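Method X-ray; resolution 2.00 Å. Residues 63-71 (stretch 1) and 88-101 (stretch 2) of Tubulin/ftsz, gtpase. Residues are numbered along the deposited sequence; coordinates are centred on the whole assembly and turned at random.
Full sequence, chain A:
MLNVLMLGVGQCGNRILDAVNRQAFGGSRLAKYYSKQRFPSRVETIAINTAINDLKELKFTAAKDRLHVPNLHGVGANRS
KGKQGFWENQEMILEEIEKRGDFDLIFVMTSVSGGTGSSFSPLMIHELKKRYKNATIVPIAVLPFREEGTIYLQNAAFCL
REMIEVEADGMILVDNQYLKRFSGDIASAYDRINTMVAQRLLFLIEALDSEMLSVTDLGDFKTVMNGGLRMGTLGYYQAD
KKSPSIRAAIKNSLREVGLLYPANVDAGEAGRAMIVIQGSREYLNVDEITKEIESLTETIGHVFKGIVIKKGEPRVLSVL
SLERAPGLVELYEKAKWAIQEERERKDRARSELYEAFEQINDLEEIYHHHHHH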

# COMPACT_ATOMS: atom_id res chain seq x y z
N ALA A 63 -23.27 0.19 5.32
CA ALA A 63 -23.19 0.66 6.70
C ALA A 63 -22.64 -0.42 7.63
O ALA A 63 -21.89 -0.12 8.57
CB ALA A 63 -24.55 1.11 7.18
N LYS A 64 -22.98 -1.67 7.36
CA LYS A 64 -22.47 -2.78 8.15
C LYS A 64 -20.97 -2.99 8.00
O LYS A 64 -20.35 -3.67 8.80
CB LYS A 64 -23.18 -4.06 7.75
CG LYS A 64 -23.16 -4.33 6.27
CD LYS A 64 -23.72 -5.71 5.96
CE LYS A 64 -22.68 -6.81 6.16
NZ LYS A 64 -21.78 -6.93 4.98
N ASP A 65 -20.40 -2.39 6.95
CA ASP A 65 -18.99 -2.57 6.68
C ASP A 65 -18.19 -1.35 7.11
O ASP A 65 -17.01 -1.22 6.78
CB ASP A 65 -18.78 -2.85 5.19
CG ASP A 65 -19.37 -4.19 4.75
OD1 ASP A 65 -19.71 -5.00 5.63
OD2 ASP A 65 -19.46 -4.43 3.53
N ARG A 66 -18.84 -0.45 7.84
CA ARG A 66 -18.19 0.74 8.37
C ARG A 66 -18.04 0.63 9.87
O ARG A 66 -19.01 0.74 10.61
CB ARG A 66 -18.96 2.01 8.02
CG ARG A 66 -19.22 2.20 6.56
CD ARG A 66 -19.87 3.55 6.31
NE ARG A 66 -20.28 3.68 4.92
CZ ARG A 66 -20.83 4.76 4.39
NH1 ARG A 66 -21.03 5.83 5.15
NH2 ARG A 66 -21.16 4.78 3.11
N LEU A 67 -16.81 0.38 10.30
CA LEU A 67 -16.51 0.15 11.70
C LEU A 67 -15.87 1.37 12.35
O LEU A 67 -14.73 1.74 12.03
CB LEU A 67 -15.61 -1.08 11.85
CG LEU A 67 -15.29 -1.44 13.30
CD1 LEU A 67 -16.56 -1.72 14.07
CD2 LEU A 67 -14.37 -2.64 13.36
N HIS A 68 -16.64 2.02 13.23
CA HIS A 68 -16.13 3.14 14.01
C HIS A 68 -15.47 2.64 15.28
O HIS A 68 -16.03 1.85 16.02
CB HIS A 68 -17.25 4.13 14.36
CG HIS A 68 -16.75 5.38 15.01
ND1 HIS A 68 -17.43 6.01 16.02
CD2 HIS A 68 -15.63 6.11 14.79
CE1 HIS A 68 -16.76 7.08 16.41
NE2 HIS A 68 -15.66 7.17 15.68
N VAL A 69 -14.25 3.08 15.50
CA VAL A 69 -13.54 2.77 16.73
C VAL A 69 -13.45 4.04 17.55
O VAL A 69 -12.66 4.93 17.23
CB VAL A 69 -12.13 2.26 16.42
CG1 VAL A 69 -11.39 1.95 17.70
CG2 VAL A 69 -12.18 1.04 15.47
N PRO A 70 -14.27 4.17 18.60
CA PRO A 70 -14.31 5.46 19.29
C PRO A 70 -12.93 5.81 19.87
O PRO A 70 -12.27 4.92 20.38
CB PRO A 70 -15.31 5.22 20.43
CG PRO A 70 -16.11 4.03 20.00
CD PRO A 70 -15.16 3.17 19.23
N ASN A 71 -12.50 7.06 19.74
CA ASN A 71 -11.30 7.56 20.44
C ASN A 71 -10.00 6.82 20.09
O ASN A 71 -8.92 7.42 20.03
CB ASN A 71 -11.52 7.56 21.96
CG ASN A 71 -12.66 8.46 22.37
OD1 ASN A 71 -13.03 9.38 21.65
ND2 ASN A 71 -13.22 8.19 23.55
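Stretch 2, residues 88-101: ENQEMILEEIEKRG

Stretch 2 opens inside a helix that began earlier in the chain, kinked near Glu-91 and Met-92, and a type I turn spans Glu-98 to Gly-101. It lies nearly antiparallel to strand 66-68, the axes crossing at 165° and approaching to 10.1 Å, so the start of stretch 1 meets the end of stretch 2. In the 3-10 segment 63-65, Lys-64 bends its side chain at chi3 and chi4, both m, and NZ donates a hydrogen bond to Asp-65 OD1 at 2.9 Å, part of a salt bridge. That same Asp-65 OD1 accepts from Arg-100 NH1 at 2.6 Å and from Arg-100 NH2 at 2.8 Å, a salt bridge at the guanidinium edge. The shared carboxylate offsets the repulsion of Lys-64 NZ and Arg-100 NH1, 3.6 Å apart, while Glu-96 OE2 holds Arg-100 NH2 at 3.0 Å. Along the strand, side chains alternate: Arg-66 and His-68 point away, whereas Leu-67 points toward the helix. Its branched end fits between helix side chains, CD1 lying 3.9 Å from Met-92 SD and CD2 3.9 Å from Glu-96 CB. Beyond the strand, Val-69, buried and branched at CB, reaches two helix residues with its two methyls, CG2 3.8 Å from Ile-93 CD1 and CG1 3.4 Å from Asn-89 CG. Pro-70 ends the apolar contact, its ring CD 3.9 Å from Met-92 CE.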

# COMPACT_ATOMS: atom_id res chain seq x y z
N GLU A 88 -7.07 -0.60 23.35
CA GLU A 88 -8.33 -0.36 24.03
C GLU A 88 -9.53 -0.94 23.28
O GLU A 88 -10.53 -1.31 23.90
CB GLU A 88 -8.53 1.14 24.26
CG GLU A 88 -7.54 1.72 25.28
CD GLU A 88 -7.52 3.24 25.29
OE1 GLU A 88 -8.35 3.86 24.59
OE2 GLU A 88 -6.67 3.81 26.00
N ASN A 89 -9.41 -1.06 21.96
CA ASN A 89 -10.53 -1.53 21.15
C ASN A 89 -10.24 -2.79 20.35
O ASN A 89 -11.04 -3.19 19.50
CB ASN A 89 -10.98 -0.43 20.20
CG ASN A 89 -11.46 0.80 20.93
OD1 ASN A 89 -12.64 0.93 21.24
ND2 ASN A 89 -10.54 1.74 21.19
N GLN A 90 -9.12 -3.43 20.66
CA GLN A 90 -8.62 -4.60 19.93
C GLN A 90 -9.65 -5.72 19.79
O GLN A 90 -9.87 -6.25 18.70
CB GLN A 90 -7.37 -5.14 20.62
CG GLN A 90 -6.77 -6.39 20.00
CD GLN A 90 -5.42 -6.77 20.59
OE1 GLN A 90 -4.60 -5.90 20.91
NE2 GLN A 90 -5.17 -8.06 20.72
N GLU A 91 -10.29 -6.08 20.90
CA GLU A 91 -11.24 -7.17 20.89
C GLU A 91 -12.45 -6.85 20.02
O GLU A 91 -12.96 -7.70 19.29
CB GLU A 91 -11.67 -7.52 22.31
CG GLU A 91 -10.50 -7.92 23.21
CD GLU A 91 -9.90 -9.30 22.90
OE1 GLU A 91 -10.22 -9.90 21.85
OE2 GLU A 91 -9.10 -9.79 23.72
N MET A 92 -12.89 -5.60 20.09
CA MET A 92 -14.05 -5.15 19.33
C MET A 92 -13.76 -5.23 17.83
O MET A 92 -14.60 -5.67 17.04
CB MET A 92 -14.41 -3.72 19.74
CG MET A 92 -15.65 -3.18 19.08
SD MET A 92 -15.27 -2.01 17.77
CE MET A 92 -14.50 -0.68 18.70
N ILE A 93 -12.57 -4.80 17.45
CA ILE A 93 -12.14 -4.85 16.06
C ILE A 93 -12.04 -6.30 15.56
O ILE A 93 -12.66 -6.68 14.56
CB ILE A 93 -10.82 -4.10 15.89
CG1 ILE A 93 -11.10 -2.60 15.99
CG2 ILE A 93 -10.17 -4.45 14.56
CD1 ILE A 93 -9.95 -1.80 16.57
N LEU A 94 -11.28 -7.12 16.28
CA LEU A 94 -11.14 -8.53 15.92
C LEU A 94 -12.46 -9.31 15.90
O LEU A 94 -12.64 -10.21 15.07
CB LEU A 94 -10.14 -9.21 16.85
CG LEU A 94 -8.70 -8.74 16.70
CD1 LEU A 94 -7.86 -9.26 17.86
CD2 LEU A 94 -8.16 -9.27 15.40
N GLU A 95 -13.36 -8.96 16.80
CA GLU A 95 -14.68 -9.58 16.84
C GLU A 95 -15.42 -9.35 15.53
O GLU A 95 -16.01 -10.27 14.96
CB GLU A 95 -15.49 -9.03 18.02
CG GLU A 95 -16.96 -9.38 17.98
CD GLU A 95 -17.69 -8.95 19.23
OE1 GLU A 95 -17.04 -8.39 20.14
OE2 GLU A 95 -18.92 -9.18 19.31
N GLU A 96 -15.37 -8.11 15.04
CA GLU A 96 -16.04 -7.75 13.80
C GLU A 96 -15.53 -8.57 12.63
O GLU A 96 -16.29 -8.96 11.74
CB GLU A 96 -15.87 -6.26 13.52
CG GLU A 96 -16.53 -5.80 12.23
CD GLU A 96 -18.00 -6.18 12.12
OE1 GLU A 96 -18.69 -6.19 13.16
OE2 GLU A 96 -18.43 -6.50 10.99
N ILE A 97 -14.23 -8.84 12.63
CA ILE A 97 -13.62 -9.66 11.59
C ILE A 97 -14.05 -11.12 11.71
O ILE A 97 -14.47 -11.72 10.72
CB ILE A 97 -12.09 -9.55 11.66
CG1 ILE A 97 -11.67 -8.13 11.28
CG2 ILE A 97 -11.44 -10.61 10.78
CD1 ILE A 97 -10.27 -7.78 11.68
N GLU A 98 -13.96 -11.67 12.91
CA GLU A 98 -14.30 -13.07 13.14
C GLU A 98 -15.76 -13.40 12.84
O GLU A 98 -16.08 -14.53 12.47
CB GLU A 98 -13.90 -13.51 14.55
CG GLU A 98 -12.40 -13.67 14.70
CD GLU A 98 -11.93 -13.66 16.14
OE1 GLU A 98 -12.77 -13.43 17.05
OE2 GLU A 98 -10.73 -13.89 16.38
N LYS A 99 -16.64 -12.41 12.96
CA LYS A 99 -18.05 -12.60 12.62
C LYS A 99 -18.26 -13.00 11.16
O LYS A 99 -19.31 -13.55 10.82
CB LYS A 99 -18.84 -11.30 12.86
CG LYS A 99 -18.98 -10.89 14.31
CD LYS A 99 -19.87 -9.66 14.42
CE LYS A 99 -20.10 -9.26 15.88
NZ LYS A 99 -21.01 -8.10 16.00
N ARG A 100 -17.28 -12.72 10.32
CA ARG A 100 -17.43 -12.94 8.89
C ARG A 100 -16.79 -14.22 8.40
O ARG A 100 -16.70 -14.45 7.19
CB ARG A 100 -16.90 -11.73 8.11
CG ARG A 100 -17.47 -10.45 8.64
CD ARG A 100 -17.37 -9.31 7.67
NE ARG A 100 -18.01 -8.12 8.23
CZ ARG A 100 -18.46 -7.11 7.51
NH1 ARG A 100 -18.35 -7.12 6.18
NH2 ARG A 100 -19.03 -6.07 8.12
N GLY A 101 -16.34 -15.07 9.32
CA GLY A 101 -15.91 -16.40 8.94
C GLY A 101 -14.42 -16.56 8.71
O GLY A 101 -13.60 -15.82 9.25